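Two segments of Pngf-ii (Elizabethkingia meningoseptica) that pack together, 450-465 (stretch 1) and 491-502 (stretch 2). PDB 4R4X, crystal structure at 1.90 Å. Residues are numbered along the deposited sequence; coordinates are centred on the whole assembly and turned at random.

Stretch 1 450-465: LAHAFTPWRTDCGSYR
Stretch 2 491-502: GTITNPVYINLG

Two nearly antiparallel strands meet through apolar side chains at one end of this contact, and an arginine held by an aspartate binds the second stretch through hydrogen bonds at the other; together they bury a modest 399 Å². Strand 450-454 and strand 497-502 run at 158° between their N-to-C directions, with axes 7.5 Å apart at closest approach. No backbone hydrogen bond joins them, so side chains fill the gap. The CA register pairs Ala451 with Leu501 (7.0 Å CA to CA) and His452 with Ile499 (7.3 Å CA to CA); farther along, the nearest CA of stretch 2 to Arg458 is that of Thr494 (9.4 Å CA to CA), and to Tyr464 that of Gly491 (6.8 Å CA to CA).

Most of stretch 1's strand is extended, but Ala451 is kinked (phi/psi -103/-32), and both its CA-to-CB bond and that of His452 point toward stretch 2, while that of Ala453 points away. Ala451 CB lies 4.4 Å from Leu501 CD2 (Leu501 chi1 m, chi2 t). His452 (chi1 t, chi2 73°) sets its CB 3.7 Å from Ile499 CG2, and Ile499 (m, t) sends CD1 obliquely to the imidazole. Phe454 (chi1 p, chi2 -72°) reaches Val497 (chi1 m), its CZ 4.0 Å from Val497 CG2, again obliquely.

Beyond Phe454 the chain continues as loop to a 3-10 segment starting at Cys461. The CA-to-CB bond of Arg458 (m, m, m, chi4 -94°) points toward stretch 2, and its guanidinium donates at the edge: Arg458 NH2 to Thr492 OG1 at 3.0 Å and Arg458 NH1 to Ile493 O at 3.2 Å. Asp460 (chi1 p, chi2 -45°) pairs with that group from within stretch 1, in a salt bridge with Arg458 NE 2.9 Å from Asp460 OD1 and Arg458 NH2 3.2 Å from Asp460 OD2. One water accepts from Asn495 N at 3.0 Å and, weakly, from Arg458 NH1 at 3.1 Å.

Asp460 also bonds to the following turn. Asp460 O accepts from Ser463 N and Ser463 OG, each at 3.0 Å, and Asp460 OD2 from Tyr464 OH at 2.5 Å. Tyr464 N donates to Cys461 O at 3.2 Å. The Tyr464 ring (chi1 m, chi2 -69°) offers one face to Thr492 (chi1 p): Thr492 CG2 sits 3.6 Å from the Tyr464 ring centroid, only 4° off the normal, a CH-pi contact. Thr492 therefore uses its hydroxyl for Arg458 and its methyl for Tyr464. Gly491 adopts phi/psi 102/6, where a CB would jam against the preceding carbonyl O.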

ATOM      1  N   LEU A 450     -32.766  12.024  -8.357  1.00 17.96           N
ATOM      2  CA  LEU A 450     -32.084  10.727  -8.230  1.00 18.46           C
ATOM      3  C   LEU A 450     -30.921  10.695  -9.173  1.00 18.32           C
ATOM      4  O   LEU A 450     -31.098  10.908 -10.379  1.00 18.31           O
ATOM      5  CB  LEU A 450     -33.045   9.585  -8.582  1.00 19.77           C
ATOM      6  CG  LEU A 450     -32.488   8.162  -8.510  1.00 19.85           C
ATOM      7  CD1 LEU A 450     -32.076   7.822  -7.096  1.00 19.60           C
ATOM      8  CD2 LEU A 450     -33.527   7.174  -9.024  1.00 20.57           C
ATOM      9  N   ALA A 451     -29.728  10.461  -8.640  1.00 17.15           N
ATOM     10  CA  ALA A 451     -28.538  10.382  -9.453  1.00 16.78           C
ATOM     11  C   ALA A 451     -28.058   8.923  -9.678  1.00 17.03           C
ATOM     12  O   ALA A 451     -27.517   8.619 -10.741  1.00 16.71           O
ATOM     13  CB  ALA A 451     -27.438  11.231  -8.839  1.00 17.32           C
ATOM     14  N   HIS A 452     -28.279   8.042  -8.700  1.00 15.14           N
ATOM     15  CA  HIS A 452     -27.766   6.685  -8.747  1.00 15.34           C
ATOM     16  C   HIS A 452     -28.490   5.814  -7.713  1.00 15.14           C
ATOM     17  O   HIS A 452     -28.646   6.208  -6.536  1.00 15.70           O
ATOM     18  CB  HIS A 452     -26.264   6.720  -8.437  1.00 15.62           C
ATOM     19  CG  HIS A 452     -25.581   5.418  -8.607  1.00 15.80           C
ATOM     20  ND1 HIS A 452     -25.324   4.870  -9.842  1.00 17.18           N
ATOM     21  CD2 HIS A 452     -25.095   4.536  -7.697  1.00 16.21           C
ATOM     22  CE1 HIS A 452     -24.722   3.700  -9.686  1.00 17.48           C
ATOM     23  NE2 HIS A 452     -24.569   3.478  -8.396  1.00 15.88           N
ATOM     24  N   ALA A 453     -28.918   4.634  -8.142  1.00 13.94           N
ATOM     25  CA  ALA A 453     -29.543   3.660  -7.243  1.00 14.34           C
ATOM     26  C   ALA A 453     -28.843   2.320  -7.465  1.00 14.40           C
ATOM     27  O   ALA A 453     -28.571   1.931  -8.603  1.00 15.08           O
ATOM     28  CB  ALA A 453     -31.022   3.554  -7.544  1.00 14.58           C
ATOM     29  N   PHE A 454     -28.484   1.650  -6.387  1.00 13.65           N
ATOM     30  CA  PHE A 454     -27.859   0.327  -6.513  1.00 13.20           C
ATOM     31  C   PHE A 454     -28.056  -0.467  -5.246  1.00 12.70           C
ATOM     32  O   PHE A 454     -28.250   0.091  -4.146  1.00 12.17           O
ATOM     33  CB  PHE A 454     -26.368   0.438  -6.866  1.00 13.54           C
ATOM     34  CG  PHE A 454     -25.464   0.784  -5.685  1.00 13.95           C
ATOM     35  CD1 PHE A 454     -25.477   2.052  -5.128  1.00 14.22           C
ATOM     36  CD2 PHE A 454     -24.576  -0.170  -5.161  1.00 14.79           C
ATOM     37  CE1 PHE A 454     -24.641   2.375  -4.063  1.00 13.87           C
ATOM     38  CE2 PHE A 454     -23.715   0.147  -4.100  1.00 14.28           C
ATOM     39  CZ  PHE A 454     -23.746   1.417  -3.560  1.00 14.56           C
ATOM     40  N   THR A 455     -28.011  -1.780  -5.403  1.00 12.59           N
ATOM     41  CA  THR A 455     -28.162  -2.688  -4.290  1.00 13.75           C
ATOM     42  C   THR A 455     -26.799  -3.274  -3.897  1.00 14.13           C
ATOM     43  O   THR A 455     -26.234  -4.084  -4.654  1.00 14.42           O
ATOM     44  CB  THR A 455     -29.138  -3.798  -4.682  1.00 14.35           C
ATOM     45  OG1 THR A 455     -30.401  -3.192  -5.027  1.00 15.03           O
ATOM     46  CG2 THR A 455     -29.335  -4.758  -3.526  1.00 14.66           C
ATOM     47  N   PRO A 456     -26.262  -2.853  -2.736  1.00 13.55           N
ATOM     48  CA  PRO A 456     -24.932  -3.309  -2.343  1.00 13.94           C
ATOM     49  C   PRO A 456     -25.025  -4.747  -1.822  1.00 13.41           C
ATOM     50  O   PRO A 456     -25.848  -5.039  -0.950  1.00 13.56           O
ATOM     51  CB  PRO A 456     -24.535  -2.345  -1.229  1.00 14.24           C
ATOM     52  CG  PRO A 456     -25.575  -1.277  -1.162  1.00 14.38           C
ATOM     53  CD  PRO A 456     -26.801  -1.870  -1.778  1.00 14.10           C
ATOM     54  N   TRP A 457     -24.221  -5.639  -2.381  1.00 13.16           N
ATOM     55  CA  TRP A 457     -24.388  -7.069  -2.113  1.00 13.14           C
ATOM     56  C   TRP A 457     -23.097  -7.813  -2.441  1.00 13.21           C
ATOM     57  O   TRP A 457     -22.515  -7.563  -3.478  1.00 13.64           O
ATOM     58  CB  TRP A 457     -25.553  -7.639  -2.946  1.00 12.98           C
ATOM     59  CG  TRP A 457     -26.054  -8.972  -2.437  1.00 12.64           C
ATOM     60  CD1 TRP A 457     -26.015 -10.173  -3.093  1.00 12.57           C
ATOM     61  CD2 TRP A 457     -26.637  -9.231  -1.163  1.00 12.31           C
ATOM     62  NE1 TRP A 457     -26.565 -11.166  -2.312  1.00 12.18           N
ATOM     63  CE2 TRP A 457     -26.958 -10.612  -1.120  1.00 12.69           C
ATOM     64  CE3 TRP A 457     -26.971  -8.429  -0.070  1.00 12.37           C
ATOM     65  CZ2 TRP A 457     -27.545 -11.207  -0.002  1.00 12.42           C
ATOM     66  CZ3 TRP A 457     -27.550  -9.034   1.055  1.00 12.33           C
ATOM     67  CH2 TRP A 457     -27.832 -10.404   1.068  1.00 12.79           C
ATOM     68  N   ARG A 458     -22.660  -8.691  -1.534  1.00 12.88           N
ATOM     69  CA  ARG A 458     -21.449  -9.518  -1.722  1.00 13.77           C
ATOM     70  C   ARG A 458     -21.846 -10.993  -1.627  1.00 12.94           C
ATOM     71  O   ARG A 458     -22.474 -11.385  -0.669  1.00 11.87           O
ATOM     72  CB  ARG A 458     -20.418  -9.257  -0.618  1.00 15.03           C
ATOM     73  CG  ARG A 458     -19.784  -7.861  -0.598  1.00 16.31           C
ATOM     74  CD  ARG A 458     -18.537  -7.711  -1.421  1.00 17.36           C
ATOM     75  NE  ARG A 458     -17.439  -8.602  -1.020  1.00 17.79           N
ATOM     76  CZ  ARG A 458     -16.448  -8.300  -0.186  1.00 19.15           C
ATOM     77  NH1 ARG A 458     -16.368  -7.123   0.402  1.00 19.70           N
ATOM     78  NH2 ARG A 458     -15.536  -9.217   0.073  1.00 20.19           N
ATOM     79  N   THR A 459     -21.452 -11.785  -2.616  1.00 12.68           N
ATOM     80  CA  THR A 459     -21.752 -13.206  -2.712  1.00 12.38           C
ATOM     81  C   THR A 459     -20.490 -14.098  -2.729  1.00 12.15           C
ATOM     82  O   THR A 459     -20.569 -15.306  -3.025  1.00 11.55           O
ATOM     83  CB  THR A 459     -22.591 -13.467  -3.992  1.00 12.88           C
ATOM     84  OG1 THR A 459     -21.952 -12.881  -5.132  1.00 14.49           O
ATOM     85  CG2 THR A 459     -23.960 -12.860  -3.843  1.00 13.49           C
ATOM     86  N   ASP A 460     -19.355 -13.524  -2.327  1.00 12.22           N
ATOM     87  CA  ASP A 460     -18.038 -14.202  -2.364  1.00 12.40           C
ATOM     88  C   ASP A 460     -17.508 -14.574  -0.981  1.00 11.46           C
ATOM     89  O   ASP A 460     -16.323 -14.937  -0.845  1.00 11.40           O
ATOM     90  CB  ASP A 460     -16.989 -13.303  -3.045  1.00 13.28           C
ATOM     91  CG  ASP A 460     -16.811 -11.935  -2.347  1.00 13.93           C
ATOM     92  OD1 ASP A 460     -17.821 -11.297  -2.011  1.00 13.50           O
ATOM     93  OD2 ASP A 460     -15.656 -11.496  -2.154  1.00 16.04           O
ATOM     94  N   CYS A 461     -18.342 -14.437   0.056  1.00 11.23           N
ATOM     95  CA  CYS A 461     -17.842 -14.507   1.444  1.00 11.15           C
ATOM     96  C   CYS A 461     -17.251 -15.873   1.797  1.00 11.36           C
ATOM     97  O   CYS A 461     -16.331 -15.948   2.608  1.00 11.34           O
ATOM     98  CB  CYS A 461     -18.902 -14.052   2.458  1.00 11.21           C
ATOM     99  SG  CYS A 461     -19.539 -12.353   2.182  1.00 10.69           S
ATOM    100  N   GLY A 462     -17.743 -16.937   1.140  1.00 11.92           N
ATOM    101  CA  GLY A 462     -17.241 -18.310   1.341  1.00 11.28           C
ATOM    102  C   GLY A 462     -15.777 -18.470   0.982  1.00 11.29           C
ATOM    103  O   GLY A 462     -15.135 -19.392   1.466  1.00 11.23           O
ATOM    104  N   SER A 463     -15.241 -17.570   0.148  1.00 10.52           N
ATOM    105  CA  SER A 463     -13.816 -17.572  -0.224  1.00 10.61           C
ATOM    106  C   SER A 463     -12.828 -17.367   0.937  1.00 11.19           C
ATOM    107  O   SER A 463     -11.690 -17.771   0.813  1.00 11.38           O
ATOM    108  CB  SER A 463     -13.527 -16.496  -1.295  1.00 10.58           C
ATOM    109  OG  SER A 463     -14.380 -16.647  -2.419  1.00 10.48           O
ATOM    110  N   TYR A 464     -13.263 -16.744   2.037  1.00 11.32           N
ATOM    111  CA  TYR A 464     -12.365 -16.246   3.081  1.00 11.75           C
ATOM    112  C   TYR A 464     -12.467 -17.118   4.336  1.00 11.22           C
ATOM    113  O   TYR A 464     -12.051 -16.720   5.433  1.00 10.75           O
ATOM    114  CB  TYR A 464     -12.642 -14.750   3.381  1.00 12.46           C
ATOM    115  CG  TYR A 464     -12.749 -13.991   2.074  1.00 12.86           C
ATOM    116  CD1 TYR A 464     -11.648 -13.796   1.264  1.00 14.44           C
ATOM    117  CD2 TYR A 464     -13.972 -13.588   1.610  1.00 13.59           C
ATOM    118  CE1 TYR A 464     -11.773 -13.194   0.011  1.00 15.24           C
ATOM    119  CE2 TYR A 464     -14.118 -12.983   0.377  1.00 14.65           C
ATOM    120  CZ  TYR A 464     -13.034 -12.782  -0.421  1.00 15.08           C
ATOM    121  OH  TYR A 464     -13.251 -12.182  -1.662  1.00 17.55           O
ATOM    122  N   ARG A 465     -12.994 -18.320   4.144  1.00 10.75           N
ATOM    123  CA  ARG A 465     -13.265 -19.249   5.255  1.00 11.21           C
ATOM    124  C   ARG A 465     -12.063 -19.476   6.180  1.00 10.40           C
ATOM    125  O   ARG A 465     -12.230 -19.541   7.405  1.00 10.33           O
ATOM    126  CB  ARG A 465     -13.774 -20.579   4.684  1.00 11.50           C
ATOM    127  CG  ARG A 465     -14.155 -21.604   5.726  1.00 12.06           C
ATOM    128  CD  ARG A 465     -15.444 -21.229   6.429  1.00 12.38           C
ATOM    129  NE  ARG A 465     -15.768 -22.148   7.517  1.00 12.23           N
ATOM    130  CZ  ARG A 465     -15.364 -22.028   8.778  1.00 12.98           C
ATOM    131  NH1 ARG A 465     -14.571 -21.037   9.163  1.00 12.77           N
ATOM    132  NH2 ARG A 465     -15.755 -22.941   9.662  1.00 13.59           N
ATOM    133  N   GLY A 491     -13.386 -10.445   7.276  1.00 12.11           N
ATOM    134  CA  GLY A 491     -11.997 -10.655   6.870  1.00 11.95           C
ATOM    135  C   GLY A 491     -11.582  -9.822   5.663  1.00 11.95           C
ATOM    136  O   GLY A 491     -10.484  -9.986   5.143  1.00 11.87           O
ATOM    137  N   THR A 492     -12.455  -8.926   5.205  1.00 11.75           N
ATOM    138  CA  THR A 492     -12.189  -8.172   3.983  1.00 11.47           C
ATOM    139  C   THR A 492     -12.552  -6.686   4.095  1.00 11.46           C
ATOM    140  O   THR A 492     -13.357  -6.250   4.945  1.00 11.21           O
ATOM    141  CB  THR A 492     -12.900  -8.757   2.712  1.00 12.08           C
ATOM    142  OG1 THR A 492     -14.335  -8.600   2.807  1.00 12.08           O
ATOM    143  CG2 THR A 492     -12.543 -10.238   2.483  1.00 12.85           C
ATOM    144  N   ILE A 493     -11.976  -5.919   3.179  1.00 11.11           N
ATOM    145  CA  ILE A 493     -12.367  -4.512   2.932  1.00 11.81           C
ATOM    146  C   ILE A 493     -13.691  -4.407   2.170  1.00 11.78           C
ATOM    147  O   ILE A 493     -13.965  -5.208   1.290  1.00 10.90           O
ATOM    148  CB  ILE A 493     -11.327  -3.846   2.035  1.00 12.04           C
ATOM    149  CG1 ILE A 493     -10.024  -3.703   2.799  1.00 12.22           C
ATOM    150  CG2 ILE A 493     -11.802  -2.476   1.493  1.00 12.49           C
ATOM    151  CD1 ILE A 493      -8.844  -3.355   1.941  1.00 12.64           C
ATOM    152  N   THR A 494     -14.484  -3.387   2.481  1.00 12.13           N
ATOM    153  CA  THR A 494     -15.612  -3.013   1.638  1.00 12.77           C
ATOM    154  C   THR A 494     -15.164  -1.880   0.710  1.00 13.32           C
ATOM    155  O   THR A 494     -14.808  -0.792   1.175  1.00 12.54           O
ATOM    156  CB  THR A 494     -16.824  -2.595   2.491  1.00 12.48           C
ATOM    157  OG1 THR A 494     -17.351  -3.762   3.139  1.00 12.68           O
ATOM    158  CG2 THR A 494     -17.901  -1.941   1.636  1.00 12.24           C
ATOM    159  N   ASN A 495     -15.159  -2.155  -0.586  1.00 14.21           N
ATOM    160  CA  ASN A 495     -14.747  -1.172  -1.609  1.00 15.93           C
ATOM    161  C   ASN A 495     -15.617   0.074  -1.637  1.00 14.20           C
ATOM    162  O   ASN A 495     -16.822  -0.062  -1.589  1.00 13.62           O
ATOM    163  CB  ASN A 495     -14.868  -1.811  -2.993  1.00 18.63           C
ATOM    164  CG  ASN A 495     -13.604  -2.538  -3.414  1.00 22.72           C
ATOM    165  OD1 ASN A 495     -13.409  -3.714  -3.136  1.00 29.01           O
ATOM    166  ND2 ASN A 495     -12.749  -1.841  -4.091  1.00 24.53           N
ATOM    167  N   PRO A 496     -15.019   1.274  -1.760  1.00 12.99           N
ATOM    168  CA  PRO A 496     -15.866   2.416  -2.129  1.00 12.93           C
ATOM    169  C   PRO A 496     -16.391   2.259  -3.532  1.00 12.73           C
ATOM    170  O   PRO A 496     -15.753   1.597  -4.350  1.00 12.79           O
ATOM    171  CB  PRO A 496     -14.911   3.618  -2.104  1.00 13.11           C
ATOM    172  CG  PRO A 496     -13.722   3.161  -1.314  1.00 13.22           C
ATOM    173  CD  PRO A 496     -13.645   1.673  -1.439  1.00 13.40           C
ATOM    174  N   VAL A 497     -17.551   2.842  -3.800  1.00 12.75           N
ATOM    175  CA  VAL A 497     -17.959   3.054  -5.159  1.00 12.90           C
ATOM    176  C   VAL A 497     -17.796   4.539  -5.469  1.00 12.82           C
ATOM    177  O   VAL A 497     -17.877   5.389  -4.574  1.00 12.70           O
ATOM    178  CB  VAL A 497     -19.388   2.552  -5.414  1.00 14.01           C
ATOM    179  CG1 VAL A 497     -19.503   1.068  -5.044  1.00 14.47           C
ATOM    180  CG2 VAL A 497     -20.406   3.399  -4.687  1.00 14.05           C
ATOM    181  N   TYR A 498     -17.542   4.828  -6.732  1.00 12.09           N
ATOM    182  CA  TYR A 498     -17.275   6.176  -7.180  1.00 13.12           C
ATOM    183  C   TYR A 498     -18.410   6.601  -8.087  1.00 13.28           C
ATOM    184  O   TYR A 498     -18.462   6.206  -9.249  1.00 14.10           O
ATOM    185  CB  TYR A 498     -15.947   6.206  -7.901  1.00 13.30           C
ATOM    186  CG  TYR A 498     -14.858   5.914  -6.926  1.00 13.28           C
ATOM    187  CD1 TYR A 498     -14.340   6.920  -6.105  1.00 13.39           C
ATOM    188  CD2 TYR A 498     -14.395   4.623  -6.763  1.00 14.22           C
ATOM    189  CE1 TYR A 498     -13.360   6.636  -5.165  1.00 14.48           C
ATOM    190  CE2 TYR A 498     -13.426   4.329  -5.812  1.00 14.83           C
ATOM    191  CZ  TYR A 498     -12.906   5.340  -5.038  1.00 14.93           C
ATOM    192  OH  TYR A 498     -11.943   5.033  -4.118  1.00 18.80           O
ATOM    193  N   ILE A 499     -19.332   7.378  -7.537  1.00 14.04           N
ATOM    194  CA  ILE A 499     -20.589   7.676  -8.228  1.00 14.30           C
ATOM    195  C   ILE A 499     -20.420   8.983  -8.990  1.00 14.54           C
ATOM    196  O   ILE A 499     -20.189  10.044  -8.393  1.00 13.88           O
ATOM    197  CB  ILE A 499     -21.747   7.802  -7.229  1.00 14.19           C
ATOM    198  CG1 ILE A 499     -21.954   6.451  -6.538  1.00 14.15           C
ATOM    199  CG2 ILE A 499     -23.020   8.307  -7.906  1.00 14.67           C
ATOM    200  CD1 ILE A 499     -22.914   6.489  -5.384  1.00 14.01           C
ATOM    201  N   ASN A 500     -20.533   8.901 -10.299  1.00 14.95           N
ATOM    202  CA  ASN A 500     -20.392  10.090 -11.143  1.00 15.28           C
ATOM    203  C   ASN A 500     -21.562  11.048 -10.931  1.00 15.26           C
ATOM    204  O   ASN A 500     -22.715  10.639 -11.002  1.00 15.18           O
ATOM    205  CB  ASN A 500     -20.271   9.681 -12.608  1.00 16.87           C
ATOM    206  CG  ASN A 500     -18.887   9.146 -12.958  1.00 18.65           C
ATOM    207  OD1 ASN A 500     -17.916   9.404 -12.263  1.00 20.11           O
ATOM    208  ND2 ASN A 500     -18.796   8.397 -14.052  1.00 19.32           N
ATOM    209  N   LEU A 501     -21.261  12.304 -10.634  1.00 15.62           N
ATOM    210  CA  LEU A 501     -22.305  13.321 -10.422  1.00 16.70           C
ATOM    211  C   LEU A 501     -22.383  14.345 -11.558  1.00 17.88           C
ATOM    212  O   LEU A 501     -23.254  15.236 -11.525  1.00 19.13           O
ATOM    213  CB  LEU A 501     -22.053  14.045  -9.107  1.00 16.67           C
ATOM    214  CG  LEU A 501     -22.033  13.192  -7.851  1.00 17.80           C
ATOM    215  CD1 LEU A 501     -21.668  14.095  -6.688  1.00 18.94           C
ATOM    216  CD2 LEU A 501     -23.382  12.513  -7.630  1.00 18.38           C
ATOM    217  N   GLY A 502     -21.509  14.204 -12.562  1.00 16.78           N
ATOM    218  CA  GLY A 502     -21.372  15.176 -13.640  1.00 16.87           C
ATOM    219  C   GLY A 502     -20.575  16.376 -13.144  1.00 16.69           C
ATOM    220  O   GLY A 502     -19.931  16.312 -12.095  1.00 16.15           O
TER
HETATM  221  O   HOH W   1     -16.933  -4.518  -1.276  1.00 27.01           O